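Local coordinates for protein putative phosphosugar isomerase (Silicibacter pomeroyi DSS-3, PDB 3FJ1) that is of unproven function but probably binds phosphosugars and may act as a sugar isomerase or aminotransferase, at residues R112-R116 with D117-C121. Sequence-based numbering, arbitrary orientation. Where two conformers were deposited one is given.
Sequences RNAGR and DGALC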
loop_
_atom_site.group_PDB
_atom_site.type_symbol
_atom_site.label_atom_id
_atom_site.label_comp_id
_atom_site.label_asym_id
_atom_site.label_seq_id
_atom_site.Cartn_x
_atom_site.Cartn_y
_atom_site.Cartn_z
ATOM N N ARG A 112 -4.858 -15.992 -13.210
ATOM C CA ARG A 112 -4.757 -16.791 -14.428
ATOM C C ARG A 112 -3.409 -16.557 -15.123
ATOM O O ARG A 112 -2.719 -17.508 -15.515
ATOM C CB ARG A 112 -5.915 -16.471 -15.397
ATOM C CG ARG A 112 -5.847 -17.253 -16.710
ATOM C CD ARG A 112 -7.071 -17.028 -17.611
ATOM N NE ARG A 112 -7.156 -15.650 -18.110
ATOM C CZ ARG A 112 -8.105 -14.761 -17.795
ATOM N NH1 ARG A 112 -9.114 -15.075 -16.977
ATOM N NH2 ARG A 112 -8.048 -13.523 -18.311
ATOM N N ASN A 113 -3.036 -15.291 -15.264
ATOM C CA ASN A 113 -1.779 -14.909 -15.910
ATOM C C ASN A 113 -0.575 -15.406 -15.133
ATOM O O ASN A 113 0.444 -15.824 -15.719
ATOM C CB ASN A 113 -1.685 -13.379 -16.119
ATOM C CG ASN A 113 -2.432 -12.908 -17.388
ATOM O OD1 ASN A 113 -3.290 -13.635 -17.934
ATOM N ND2 ASN A 113 -2.130 -11.682 -17.843
ATOM N N ALA A 114 -0.669 -15.315 -13.813
ATOM C CA ALA A 114 0.418 -15.803 -12.950
ATOM C C ALA A 114 0.730 -17.281 -13.266
ATOM O O ALA A 114 1.898 -17.644 -13.391
ATOM C CB ALA A 114 0.055 -15.624 -11.493
ATOM N N GLY A 115 -0.316 -18.111 -13.351
ATOM C CA GLY A 115 -0.199 -19.535 -13.715
ATOM C C GLY A 115 0.393 -19.716 -15.100
ATOM O O GLY A 115 1.320 -20.495 -15.297
ATOM N N ARG A 116 -0.137 -18.975 -16.072
ATOM C CA ARG A 116 0.388 -18.984 -17.422
ATOM C C ARG A 116 1.899 -18.686 -17.408
ATOM O O ARG A 116 2.675 -19.300 -18.136
ATOM C CB ARG A 116 -0.342 -17.910 -18.256
ATOM C CG ARG A 116 0.108 -17.755 -19.742
ATOM C CD ARG A 116 -0.309 -16.420 -20.325
ATOM N NE ARG A 116 0.383 -15.285 -19.720
ATOM C CZ ARG A 116 0.044 -14.006 -19.903
ATOM N NH1 ARG A 116 -0.976 -13.694 -20.678
ATOM N NH2 ARG A 116 0.707 -13.031 -19.297
ATOM N N ASP A 117 2.299 -17.743 -16.562
ATOM C CA ASP A 117 3.686 -17.297 -16.460
ATOM C C ASP A 117 4.588 -18.054 -15.466
ATOM O O ASP A 117 5.713 -17.584 -15.148
ATOM C CB ASP A 117 3.697 -15.803 -16.211
ATOM C CG ASP A 117 3.097 -15.020 -17.369
ATOM O OD1 ASP A 117 2.964 -15.584 -18.479
ATOM O OD2 ASP A 117 2.739 -13.836 -17.156
ATOM N N GLY A 118 4.110 -19.222 -15.030
ATOM C CA GLY A 118 4.915 -20.177 -14.258
ATOM C C GLY A 118 4.652 -20.411 -12.799
ATOM O O GLY A 118 5.263 -21.317 -12.220
ATOM N N ALA A 119 3.780 -19.613 -12.192
ATOM C CA ALA A 119 3.549 -19.690 -10.747
ATOM C C ALA A 119 2.648 -20.866 -10.395
ATOM O O ALA A 119 1.853 -21.328 -11.241
ATOM C CB ALA A 119 2.917 -18.395 -10.217
ATOM N N LEU A 120 2.798 -21.343 -9.163
ATOM C CA LEU A 120 1.894 -22.325 -8.557
ATOM C C LEU A 120 0.832 -21.465 -7.894
ATOM O O LEU A 120 1.097 -20.794 -6.896
ATOM C CB LEU A 120 2.608 -23.204 -7.505
ATOM C CG LEU A 120 1.717 -24.191 -6.737
ATOM C CD1 LEU A 120 1.166 -25.236 -7.683
ATOM C CD2 LEU A 120 2.490 -24.870 -5.608
ATOM N N CYS A 121 -0.365 -21.446 -8.462
ATOM C CA CYS A 121 -1.439 -20.589 -7.927
ATOM C C CYS A 121 -2.317 -21.295 -6.910
ATOM O O CYS A 121 -2.862 -22.371 -7.194
ATOM C CB CYS A 121 -2.287 -20.025 -9.073
ATOM S SG CYS A 121 -1.261 -19.132 -10.255
HETATM O O HOH W 1 2.278 -22.500 -13.842
#
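R116 and D117, neighbours where helix 105-116 runs out, lie side by side and pair through a two-pronged salt bridge. R116 bends at chi3 (67°) and presents one edge of its guanidinium: NE reaches D117 OD1 at 2.9 Å from above the carboxylate plane, while NH2 meets D117 OD2 at 3.1 Å on the syn side. N113 CG sits 3.4 Å above one guanidinium face, offset toward its rim. D85 OD1 takes a salt bridge from R116 NH1 and a hydrogen bond from N113 ND2, and D117 OD2 also accepts one from L88 N.

Buried D117 is held closely, its N bonding N113 O at 2.8 Å. Another tightly packed part faces strand 93-99: A114 CB lies 3.9 Å from C121 SG, which also sits against G115 N, and the side chains of A114, A119 and C121 all touch C95. The looser side is at the carbonyls of G115 and A119, where a water bridges G115 O (2.7 Å) and A119 O.

Two backbone bonds turn the chain: A119 N to A114 O, 3.0 Å, and G118 N to G115 O. With G118 at positive phi, this is a Schellman motif, ending the helix of a beta-alpha-beta unit and leading into strand 120-125 of the parallel SIS-domain sheet.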